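Local coordinates for designed helical repeat protein (PDB 5CWF) that has no known natural function, being a de novo designed helical repeat protein built to fold into a regular array of stacked helical hairpins, at residues N67-I76 against A110-R119; M9-K20 against A28-V39. All coordinates share one frame; numbering follows the deposited sequence.

Interaction 1 (N67-I76 against A110-R119). With CA (calcium ion), chain L; CA (calcium ion), chain H.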
loop_
_atom_site.group_PDB
_atom_site.type_symbol
_atom_site.label_atom_id
_atom_site.label_comp_id
_atom_site.label_asym_id
_atom_site.label_seq_id
_atom_site.Cartn_x
_atom_site.Cartn_y
_atom_site.Cartn_z
ATOM N N ASN A 67 1.119 -1.900 -15.163
ATOM C CA ASN A 67 1.802 -3.176 -15.323
ATOM C C ASN A 67 0.938 -4.404 -15.099
ATOM O O ASN A 67 1.140 -5.425 -15.746
ATOM C CB ASN A 67 3.012 -3.253 -14.380
ATOM C CG ASN A 67 4.146 -2.330 -14.807
ATOM O OD1 ASN A 67 4.185 -1.871 -15.943
ATOM N ND2 ASN A 67 5.087 -2.079 -13.905
ATOM N N ASN A 68 0.001 -4.333 -14.167
ATOM C CA ASN A 68 -0.685 -5.547 -13.734
ATOM C C ASN A 68 -2.082 -5.760 -14.323
ATOM O O ASN A 68 -2.685 -4.846 -14.875
ATOM C CB ASN A 68 -0.760 -5.559 -12.209
ATOM C CG ASN A 68 0.610 -5.609 -11.572
ATOM O OD1 ASN A 68 1.092 -4.616 -11.034
ATOM N ND2 ASN A 68 1.259 -6.766 -11.651
ATOM N N ASP A 69 -2.557 -6.997 -14.202
ATOM C CA ASP A 69 -3.939 -7.372 -14.482
ATOM C C ASP A 69 -4.916 -6.457 -13.739
ATOM O O ASP A 69 -4.581 -5.950 -12.669
ATOM C CB ASP A 69 -4.158 -8.821 -14.061
ATOM C CG ASP A 69 -5.559 -9.308 -14.333
ATOM O OD1 ASP A 69 -6.084 -9.042 -15.429
ATOM O OD2 ASP A 69 -6.138 -9.956 -13.433
ATOM N N ASP A 70 -6.110 -6.252 -14.299
ATOM C CA ASP A 70 -7.112 -5.366 -13.668
ATOM C C ASP A 70 -7.370 -5.740 -12.234
ATOM O O ASP A 70 -7.401 -4.883 -11.331
ATOM C CB ASP A 70 -8.466 -5.456 -14.389
ATOM C CG ASP A 70 -8.454 -4.867 -15.762
ATOM O OD1 ASP A 70 -7.493 -4.151 -16.126
ATOM O OD2 ASP A 70 -9.430 -5.145 -16.485
ATOM N N GLU A 71 -7.528 -7.035 -12.002
ATOM C CA GLU A 71 -7.917 -7.473 -10.667
ATOM C C GLU A 71 -6.749 -7.354 -9.684
ATOM O O GLU A 71 -6.956 -7.076 -8.503
ATOM C CB GLU A 71 -8.509 -8.874 -10.723
ATOM C CG GLU A 71 -9.898 -8.878 -11.376
ATOM C CD GLU A 71 -10.934 -8.076 -10.566
ATOM O OE1 GLU A 71 -11.105 -8.382 -9.356
ATOM O OE2 GLU A 71 -11.545 -7.128 -11.135
ATOM N N VAL A 72 -5.521 -7.487 -10.156
ATOM C CA VAL A 72 -4.357 -7.270 -9.286
ATOM C C VAL A 72 -4.175 -5.775 -9.000
ATOM O O VAL A 72 -3.791 -5.372 -7.886
ATOM C CB VAL A 72 -3.093 -7.854 -9.910
ATOM C CG1 VAL A 72 -1.865 -7.560 -9.042
ATOM C CG2 VAL A 72 -3.263 -9.357 -10.071
ATOM N N ALA A 73 -4.429 -4.957 -10.014
ATOM C CA ALA A 73 -4.354 -3.514 -9.893
ATOM C C ALA A 73 -5.321 -3.046 -8.810
ATOM O O ALA A 73 -5.005 -2.151 -8.046
ATOM C CB ALA A 73 -4.668 -2.839 -11.220
ATOM N N ARG A 74 -6.502 -3.648 -8.765
ATOM C CA ARG A 74 -7.480 -3.305 -7.735
ATOM C C ARG A 74 -6.956 -3.605 -6.339
ATOM O O ARG A 74 -7.195 -2.843 -5.407
ATOM C CB ARG A 74 -8.788 -4.070 -7.931
ATOM C CG ARG A 74 -9.724 -3.477 -8.889
ATOM C CD ARG A 74 -10.898 -4.436 -9.115
ATOM N NE ARG A 74 -11.976 -4.261 -8.151
ATOM C CZ ARG A 74 -13.132 -4.909 -8.236
ATOM N NH1 ARG A 74 -13.303 -5.769 -9.215
ATOM N NH2 ARG A 74 -14.109 -4.679 -7.363
ATOM N N GLU A 75 -6.258 -4.722 -6.184
ATOM C CA GLU A 75 -5.737 -5.103 -4.867
ATOM C C GLU A 75 -4.638 -4.179 -4.388
ATOM O O GLU A 75 -4.577 -3.872 -3.208
ATOM C CB GLU A 75 -5.259 -6.550 -4.861
ATOM C CG GLU A 75 -6.383 -7.512 -5.260
ATOM C CD GLU A 75 -6.322 -8.842 -4.554
ATOM O OE1 GLU A 75 -6.165 -8.860 -3.318
ATOM O OE2 GLU A 75 -6.432 -9.873 -5.245
ATOM N N ILE A 76 -3.760 -3.747 -5.289
ATOM C CA ILE A 76 -2.716 -2.808 -4.915
ATOM C C ILE A 76 -3.354 -1.470 -4.548
ATOM O O ILE A 76 -2.976 -0.859 -3.548
ATOM C CB ILE A 76 -1.661 -2.652 -6.032
ATOM C CG1 ILE A 76 -0.789 -3.906 -6.076
ATOM C CG2 ILE A 76 -0.755 -1.461 -5.774
ATOM C CD1 ILE A 76 0.044 -4.050 -7.357
ATOM N N ALA A 110 4.733 -3.949 -7.739
ATOM C CA ALA A 110 4.100 -3.374 -8.942
ATOM C C ALA A 110 5.119 -3.136 -10.060
ATOM O O ALA A 110 4.765 -3.155 -11.250
ATOM C CB ALA A 110 3.400 -2.052 -8.599
ATOM N N LYS A 111 6.371 -2.904 -9.681
ATOM C CA LYS A 111 7.425 -2.592 -10.645
ATOM C C LYS A 111 8.021 -3.847 -11.279
ATOM O O LYS A 111 8.509 -3.818 -12.417
ATOM C CB LYS A 111 8.532 -1.780 -9.940
ATOM C CG LYS A 111 9.652 -1.271 -10.823
ATOM C CD LYS A 111 10.691 -0.473 -10.025
ATOM C CE LYS A 111 10.103 0.793 -9.398
ATOM N NZ LYS A 111 11.135 1.616 -8.692
ATOM N N ASN A 112 7.923 -4.962 -10.570
ATOM C CA ASN A 112 8.528 -6.204 -11.037
ATOM C C ASN A 112 7.674 -6.937 -12.072
ATOM O O ASN A 112 8.081 -7.977 -12.583
ATOM C CB ASN A 112 8.828 -7.111 -9.843
ATOM C CG ASN A 112 10.096 -6.696 -9.097
ATOM O OD1 ASN A 112 10.873 -5.866 -9.575
ATOM N ND2 ASN A 112 10.296 -7.260 -7.914
ATOM N N ASN A 113 6.483 -6.418 -12.366
ATOM C CA ASN A 113 5.647 -6.994 -13.421
ATOM C C ASN A 113 5.206 -8.465 -13.239
ATOM O O ASN A 113 5.005 -9.168 -14.235
ATOM C CB ASN A 113 6.357 -6.868 -14.776
ATOM C CG ASN A 113 5.507 -6.138 -15.815
ATOM O OD1 ASN A 113 4.308 -6.404 -15.957
ATOM N ND2 ASN A 113 6.152 -5.283 -16.612
ATOM N N ASP A 114 5.194 -8.976 -12.010
ATOM C CA ASP A 114 4.651 -10.318 -11.737
ATOM C C ASP A 114 3.278 -10.272 -11.023
ATOM O O ASP A 114 3.192 -9.828 -9.870
ATOM C CB ASP A 114 5.677 -11.130 -10.929
ATOM C CG ASP A 114 5.257 -12.580 -10.719
ATOM O OD1 ASP A 114 4.073 -12.864 -10.446
ATOM O OD2 ASP A 114 6.116 -13.462 -10.906
ATOM N N ASP A 115 2.203 -10.697 -11.698
ATOM C CA ASP A 115 0.853 -10.570 -11.118
ATOM C C ASP A 115 0.635 -11.365 -9.832
ATOM O O ASP A 115 -0.107 -10.918 -8.959
ATOM C CB ASP A 115 -0.239 -11.002 -12.107
ATOM C CG ASP A 115 -0.504 -9.981 -13.199
ATOM O OD1 ASP A 115 -0.279 -8.775 -12.984
ATOM O OD2 ASP A 115 -1.002 -10.382 -14.267
ATOM N N GLU A 116 1.230 -12.548 -9.724
ATOM C CA GLU A 116 1.007 -13.396 -8.551
ATOM C C GLU A 116 1.722 -12.802 -7.348
ATOM O O GLU A 116 1.181 -12.759 -6.239
ATOM C CB GLU A 116 1.464 -14.844 -8.825
ATOM C CG GLU A 116 1.292 -15.833 -7.650
ATOM C CD GLU A 116 -0.059 -16.540 -7.657
ATOM O OE1 GLU A 116 -1.077 -15.869 -7.941
ATOM O OE2 GLU A 116 -0.097 -17.771 -7.390
ATOM N N VAL A 117 2.946 -12.323 -7.556
ATOM C CA VAL A 117 3.683 -11.684 -6.476
ATOM C C VAL A 117 3.004 -10.384 -6.056
ATOM O O VAL A 117 2.853 -10.108 -4.865
ATOM C CB VAL A 117 5.150 -11.433 -6.896
ATOM C CG1 VAL A 117 5.870 -10.536 -5.896
ATOM C CG2 VAL A 117 5.861 -12.770 -7.053
ATOM N N ALA A 118 2.558 -9.594 -7.027
ATOM C CA ALA A 118 1.926 -8.326 -6.711
ATOM C C ALA A 118 0.686 -8.578 -5.868
ATOM O O ALA A 118 0.446 -7.882 -4.878
ATOM C CB ALA A 118 1.586 -7.579 -7.973
ATOM N N ARG A 119 -0.095 -9.588 -6.242
ATOM C CA ARG A 119 -1.305 -9.905 -5.491
ATOM C C ARG A 119 -0.995 -10.347 -4.061
ATOM O O ARG A 119 -1.685 -9.949 -3.126
ATOM C CB ARG A 119 -2.090 -11.005 -6.197
ATOM C CG ARG A 119 -3.180 -11.629 -5.331
ATOM C CD ARG A 119 -4.110 -12.546 -6.138
ATOM N NE ARG A 119 -4.959 -11.805 -7.069
ATOM C CZ ARG A 119 -5.837 -12.372 -7.895
ATOM N NH1 ARG A 119 -5.990 -13.689 -7.911
ATOM N NH2 ARG A 119 -6.567 -11.619 -8.706
HETATM CA CA CA L . 2.194 -6.988 -16.969
HETATM CA CA CA H . -9.553 -4.269 -18.543
HETATM O O HOH W 1 7.999 -1.611 -14.378
HETATM O O HOH W 2 3.751 -6.164 -10.985
HETATM O O HOH W 3 -10.505 -3.472 -20.666
HETATM O O HOH W 4 -11.273 -5.788 -18.693
HETATM O O HOH W 5 3.048 -5.468 -18.486
#
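Asn68 and Asp115 carry the polar centre of this contact, where two interhelical turns of a helical repeat protein lie side by side. The amide of Asn68 gives ND2 to Asp115 OD1 at 2.9 Å; the bond is nearly straight, lies in the amide plane and uses the anti lone pair. Asp115 OD1 accepts a second bond, from the backbone Asp69 N at 3.1 Å, which arrives on the syn side and tilted from the carboxylate plane. Asp115 can reach back to this turn because its CG lies beside its backbone N (chi1 -75°). Asn67 bonds to the end of helix 93-111: its ND2 points straight at Ala110 O over 2.9 Å, and a water joins that ND2 to Lys111 O. The amides of Asn67 and Asn113 stack with their planes 27° apart, and a calcium ion is held by Asn67 O and Asn113 OD1. Farther along, Glu75 OE2 meets Arg119 NE, in one of its two conformers, in a salt bridge of 3.0 Å, while Glu75 OE1 pairs with Arg123. Beneath these polar groups lies an apolar layer: Val72 CG1 rests on Ala118 CB at 3.6 Å, and Ile76 CD1, likewise in one conformer of two, reaches the methyls of Ala110 and Ala118. The axes of segments 70-76 and 115-119 lie 25° from parallel. Two donors from one turn converge on a single carboxylate oxygen at the start of the next helix, so the pairing probably fixes the rotation of Asp115 and sets one turn against the next with directional bonds as well as packing.

Interaction 2 (M9-K20 against A28-V39)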
loop_
_atom_site.group_PDB
_atom_site.type_symbol
_atom_site.label_atom_id
_atom_site.label_comp_id
_atom_site.label_asym_id
_atom_site.label_seq_id
_atom_site.Cartn_x
_atom_site.Cartn_y
_atom_site.Cartn_z
ATOM N N MET A 9 0.284 12.647 -9.008
ATOM C CA MET A 9 -1.173 12.751 -8.858
ATOM C C MET A 9 -1.880 13.040 -10.177
ATOM O O MET A 9 -2.967 12.513 -10.448
ATOM C CB MET A 9 -1.528 13.861 -7.866
ATOM C CG MET A 9 -1.099 13.621 -6.439
ATOM S SD MET A 9 -1.732 12.084 -5.735
ATOM C CE MET A 9 -3.470 12.283 -6.073
ATOM N N GLU A 10 -1.250 13.867 -10.999
ATOM C CA GLU A 10 -1.765 14.160 -12.328
ATOM C C GLU A 10 -1.728 12.884 -13.162
ATOM O O GLU A 10 -2.629 12.635 -13.978
ATOM C CB GLU A 10 -0.969 15.301 -12.971
ATOM C CG GLU A 10 -1.283 16.662 -12.336
ATOM C CD GLU A 10 -0.313 17.766 -12.733
ATOM O OE1 GLU A 10 0.739 17.460 -13.337
ATOM O OE2 GLU A 10 -0.605 18.944 -12.435
ATOM N N ALA A 11 -0.714 12.052 -12.942
ATOM C CA ALA A 11 -0.616 10.782 -13.670
ATOM C C ALA A 11 -1.699 9.808 -13.189
ATOM O O ALA A 11 -2.234 9.008 -13.975
ATOM C CB ALA A 11 0.759 10.170 -13.501
ATOM N N LEU A 12 -1.989 9.848 -11.891
ATOM C CA LEU A 12 -3.063 9.034 -11.330
ATOM C C LEU A 12 -4.400 9.444 -11.914
ATOM O O LEU A 12 -5.221 8.591 -12.214
ATOM C CB LEU A 12 -3.104 9.148 -9.814
ATOM C CG LEU A 12 -2.026 8.307 -9.133
ATOM C CD1 LEU A 12 -1.891 8.741 -7.665
ATOM C CD2 LEU A 12 -2.351 6.833 -9.243
ATOM N N LYS A 13 -4.621 10.747 -12.051
ATOM C CA LYS A 13 -5.857 11.240 -12.652
ATOM C C LYS A 13 -5.971 10.733 -14.100
ATOM O O LYS A 13 -7.060 10.384 -14.564
ATOM C CB LYS A 13 -5.899 12.764 -12.588
ATOM C CG LYS A 13 -7.215 13.377 -13.003
ATOM C CD LYS A 13 -7.208 14.882 -12.776
ATOM C CE LYS A 13 -8.554 15.511 -13.076
ATOM N NZ LYS A 13 -8.739 15.789 -14.529
ATOM N N LYS A 14 -4.850 10.674 -14.804
ATOM C CA LYS A 14 -4.838 10.112 -16.155
ATOM C C LYS A 14 -5.103 8.616 -16.149
ATOM O O LYS A 14 -5.744 8.086 -17.066
ATOM C CB LYS A 14 -3.495 10.366 -16.850
ATOM C CG LYS A 14 -3.529 11.400 -17.961
ATOM C CD LYS A 14 -3.369 12.809 -17.450
ATOM C CE LYS A 14 -2.868 13.729 -18.554
ATOM N NZ LYS A 14 -2.317 14.996 -18.007
ATOM N N ALA A 15 -4.588 7.922 -15.141
ATOM C CA ALA A 15 -4.805 6.485 -15.022
ATOM C C ALA A 15 -6.280 6.154 -14.775
ATOM O O ALA A 15 -6.789 5.132 -15.251
ATOM C CB ALA A 15 -3.946 5.912 -13.899
ATOM N N VAL A 16 -6.958 7.011 -14.025
ATOM C CA VAL A 16 -8.373 6.818 -13.746
ATOM C C VAL A 16 -9.152 6.984 -15.041
ATOM O O VAL A 16 -10.043 6.210 -15.348
ATOM C CB VAL A 16 -8.872 7.820 -12.677
ATOM C CG1 VAL A 16 -10.423 7.827 -12.563
ATOM C CG2 VAL A 16 -8.245 7.507 -11.304
ATOM N N GLU A 17 -8.815 8.025 -15.789
ATOM C CA GLU A 17 -9.503 8.307 -17.041
ATOM C C GLU A 17 -9.288 7.192 -18.062
ATOM O O GLU A 17 -10.211 6.812 -18.796
ATOM C CB GLU A 17 -9.037 9.663 -17.549
ATOM C CG GLU A 17 -9.568 10.797 -16.660
ATOM C CD GLU A 17 -8.723 12.063 -16.679
ATOM O OE1 GLU A 17 -7.751 12.145 -17.463
ATOM O OE2 GLU A 17 -9.041 12.988 -15.893
ATOM N N LEU A 18 -8.074 6.659 -18.109
ATOM C CA LEU A 18 -7.769 5.545 -18.987
ATOM C C LEU A 18 -8.527 4.294 -18.567
ATOM O O LEU A 18 -9.019 3.553 -19.400
ATOM C CB LEU A 18 -6.269 5.271 -18.991
ATOM C CG LEU A 18 -5.828 4.104 -19.873
ATOM C CD1 LEU A 18 -6.284 4.302 -21.318
ATOM C CD2 LEU A 18 -4.312 3.946 -19.817
ATOM N N ALA A 19 -8.581 4.033 -17.266
ATOM C CA ALA A 19 -9.361 2.906 -16.772
ATOM C C ALA A 19 -10.820 3.049 -17.195
ATOM O O ALA A 19 -11.463 2.063 -17.610
ATOM C CB ALA A 19 -9.259 2.810 -15.232
ATOM N N LYS A 20 -11.380 4.249 -17.053
ATOM C CA LYS A 20 -12.775 4.435 -17.441
ATOM C C LYS A 20 -12.954 4.197 -18.937
ATOM O O LYS A 20 -13.955 3.618 -19.367
ATOM C CB LYS A 20 -13.279 5.818 -17.070
ATOM C CG LYS A 20 -13.413 6.005 -15.573
ATOM C CD LYS A 20 -13.978 7.372 -15.229
ATOM C CE LYS A 20 -14.344 7.486 -13.754
ATOM N NZ LYS A 20 -14.999 8.792 -13.538
ATOM N N ALA A 28 -11.050 1.939 -11.760
ATOM C CA ALA A 28 -10.994 3.377 -11.728
ATOM C C ALA A 28 -11.455 3.908 -10.370
ATOM O O ALA A 28 -10.860 4.844 -9.805
ATOM C CB ALA A 28 -11.861 3.940 -12.849
ATOM N N ARG A 29 -12.493 3.280 -9.825
ATOM C CA ARG A 29 -13.013 3.689 -8.527
ATOM C C ARG A 29 -11.969 3.520 -7.440
ATOM O O ARG A 29 -11.764 4.406 -6.607
ATOM C CB ARG A 29 -14.249 2.862 -8.162
ATOM C CG ARG A 29 -14.800 3.104 -6.753
ATOM C CD ARG A 29 -15.999 2.193 -6.483
ATOM N NE ARG A 29 -15.601 0.798 -6.282
ATOM C CZ ARG A 29 -16.311 -0.260 -6.670
ATOM N NH1 ARG A 29 -17.472 -0.113 -7.293
ATOM N NH2 ARG A 29 -15.855 -1.479 -6.427
ATOM N N GLU A 30 -11.281 2.390 -7.472
ATOM C CA GLU A 30 -10.321 2.095 -6.418
ATOM C C GLU A 30 -9.072 2.967 -6.534
ATOM O O GLU A 30 -8.500 3.379 -5.518
ATOM C CB GLU A 30 -9.935 0.621 -6.446
ATOM C CG GLU A 30 -9.404 0.116 -5.123
ATOM C CD GLU A 30 -10.493 0.055 -4.050
ATOM O OE1 GLU A 30 -10.184 0.240 -2.853
ATOM O OE2 GLU A 30 -11.663 -0.205 -4.410
ATOM N N ILE A 31 -8.629 3.246 -7.756
ATOM C CA ILE A 31 -7.510 4.172 -7.917
ATOM C C ILE A 31 -7.916 5.546 -7.388
ATOM O O ILE A 31 -7.174 6.196 -6.638
ATOM C CB ILE A 31 -7.076 4.286 -9.392
ATOM C CG1 ILE A 31 -6.552 2.947 -9.883
ATOM C CG2 ILE A 31 -6.061 5.424 -9.567
ATOM C CD1 ILE A 31 -6.233 2.928 -11.376
ATOM N N GLU A 32 -9.125 5.981 -7.737
ATOM C CA GLU A 32 -9.597 7.265 -7.272
ATOM C C GLU A 32 -9.724 7.304 -5.747
ATOM O O GLU A 32 -9.328 8.292 -5.130
ATOM C CB GLU A 32 -10.935 7.627 -7.950
ATOM C CG GLU A 32 -11.272 9.084 -7.786
ATOM C CD GLU A 32 -12.489 9.532 -8.597
ATOM O OE1 GLU A 32 -12.769 8.933 -9.665
ATOM O OE2 GLU A 32 -13.158 10.493 -8.159
ATOM N N ARG A 33 -10.227 6.231 -5.132
ATOM C CA ARG A 33 -10.304 6.174 -3.668
ATOM C C ARG A 33 -8.930 6.312 -3.015
ATOM O O ARG A 33 -8.794 7.012 -2.021
ATOM C CB ARG A 33 -10.961 4.877 -3.190
ATOM C CG ARG A 33 -11.257 4.896 -1.690
ATOM C CD ARG A 33 -12.185 3.752 -1.288
ATOM N NE ARG A 33 -11.488 2.482 -1.108
ATOM C CZ ARG A 33 -10.897 2.106 0.026
ATOM N NH1 ARG A 33 -10.895 2.916 1.081
ATOM N NH2 ARG A 33 -10.305 0.922 0.104
ATOM N N ALA A 34 -7.928 5.608 -3.530
ATOM C CA ALA A 34 -6.590 5.693 -2.982
ATOM C C ALA A 34 -6.012 7.096 -3.144
ATOM O O ALA A 34 -5.452 7.654 -2.206
ATOM C CB ALA A 34 -5.668 4.639 -3.650
ATOM N N ALA A 35 -6.135 7.653 -4.341
ATOM C CA ALA A 35 -5.667 9.008 -4.608
ATOM C C ALA A 35 -6.338 10.005 -3.661
ATOM O O ALA A 35 -5.679 10.884 -3.120
ATOM C CB ALA A 35 -5.946 9.394 -6.049
ATOM N N LYS A 36 -7.642 9.854 -3.435
ATOM C CA LYS A 36 -8.358 10.807 -2.592
ATOM C C LYS A 36 -7.903 10.709 -1.132
ATOM O O LYS A 36 -7.761 11.731 -0.440
ATOM C CB LYS A 36 -9.874 10.589 -2.674
ATOM C CG LYS A 36 -10.673 11.470 -1.702
ATOM C CD LYS A 36 -12.178 11.433 -1.968
ATOM C CE LYS A 36 -12.549 12.287 -3.177
ATOM N NZ LYS A 36 -12.676 13.740 -2.848
ATOM N N GLU A 37 -7.680 9.488 -0.672
ATOM C CA GLU A 37 -7.169 9.268 0.676
ATOM C C GLU A 37 -5.796 9.929 0.880
ATOM O O GLU A 37 -5.539 10.559 1.914
ATOM C CB GLU A 37 -7.096 7.768 0.951
ATOM C CG GLU A 37 -7.039 7.416 2.413
ATOM C CD GLU A 37 -8.322 7.734 3.160
ATOM O OE1 GLU A 37 -8.257 7.916 4.394
ATOM O OE2 GLU A 37 -9.397 7.792 2.522
ATOM N N ILE A 38 -4.917 9.772 -0.103
ATOM C CA ILE A 38 -3.586 10.362 -0.069
ATOM C C ILE A 38 -3.681 11.884 0.024
ATOM O O ILE A 38 -2.987 12.512 0.824
ATOM C CB ILE A 38 -2.767 9.953 -1.315
ATOM C CG1 ILE A 38 -2.365 8.485 -1.207
ATOM C CG2 ILE A 38 -1.508 10.818 -1.469
ATOM C CD1 ILE A 38 -1.871 7.868 -2.528
ATOM N N VAL A 39 -4.535 12.485 -0.797
ATOM C CA VAL A 39 -4.673 13.936 -0.787
ATOM C C VAL A 39 -5.144 14.444 0.580
ATOM O O VAL A 39 -4.611 15.429 1.080
ATOM C CB VAL A 39 -5.629 14.404 -1.918
ATOM C CG1 VAL A 39 -6.123 15.829 -1.700
ATOM C CG2 VAL A 39 -4.916 14.274 -3.261
#
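Val16 and Ile31 meet at the tightest point of this antiparallel helix pair, Val16 CG2 lying 3.5 Å from Ile31 CG2, closer than carbons usually pack. The two side chains lie alongside, running opposite ways, and Leu12 CD2 reaches Ile31 CG2 at 4.0 Å. The other branch of Val16 serves a different neighbour: CG1, set anti to the backbone N (chi1 169°), faces Ala28 CB and the carboxylate oxygen Glu32 OE1. An alanine at Val16 would take away both branches and is likely to leave a gap against Ile31 and Ala28. Where the helices come close in backbone, small residues make it possible: Ala19 CB and Ala28 CB touch at 3.7 Å, and Lys20 lays its CG on the same Ala28 methyl. Beyond that CG the lysine runs extended, bringing NZ to 4.5 Å from Glu32 OE1, too long for a salt bridge. At the other end Met9 folds over helix 25-44. Bends at chi2 and chi3 curl its chain so that Met9 CE sits 3.8 Å from Ala35 CB and 3.7 Å from Val39 CG2. The axes of the two segments pass 8.9 Å apart at 162°, as in a helical hairpin. This N-terminal hairpin is covered by the one that follows: Leu12 and Ile31 both touch Val61 of helix 48-67, while on the far side of helix 25-44 Arg33 grips Glu30 and also pairs with Glu82 and Glu85 of helix 70-89.

The two contacts illustrate the two directions in which a helical repeat is held together. Interaction 2 comes first along the chain and pairs helix 3-21 with helix 25-44, neighbours in sequence joined by a short turn. Interaction 1 follows, joining the turn and start of helix 70-89 to the turn and start of helix 115-134, across 33 intervening residues. Their centres lie about 16 Å apart, and they share no helix, yet they meet where helix 70-89 runs beside helix 25-44: Arg74 O packs on Glu30 CG. One contact thus closes a hairpin through apolar side chains, the other sets successive turns in line, and together they are consistent with how such an array is built up.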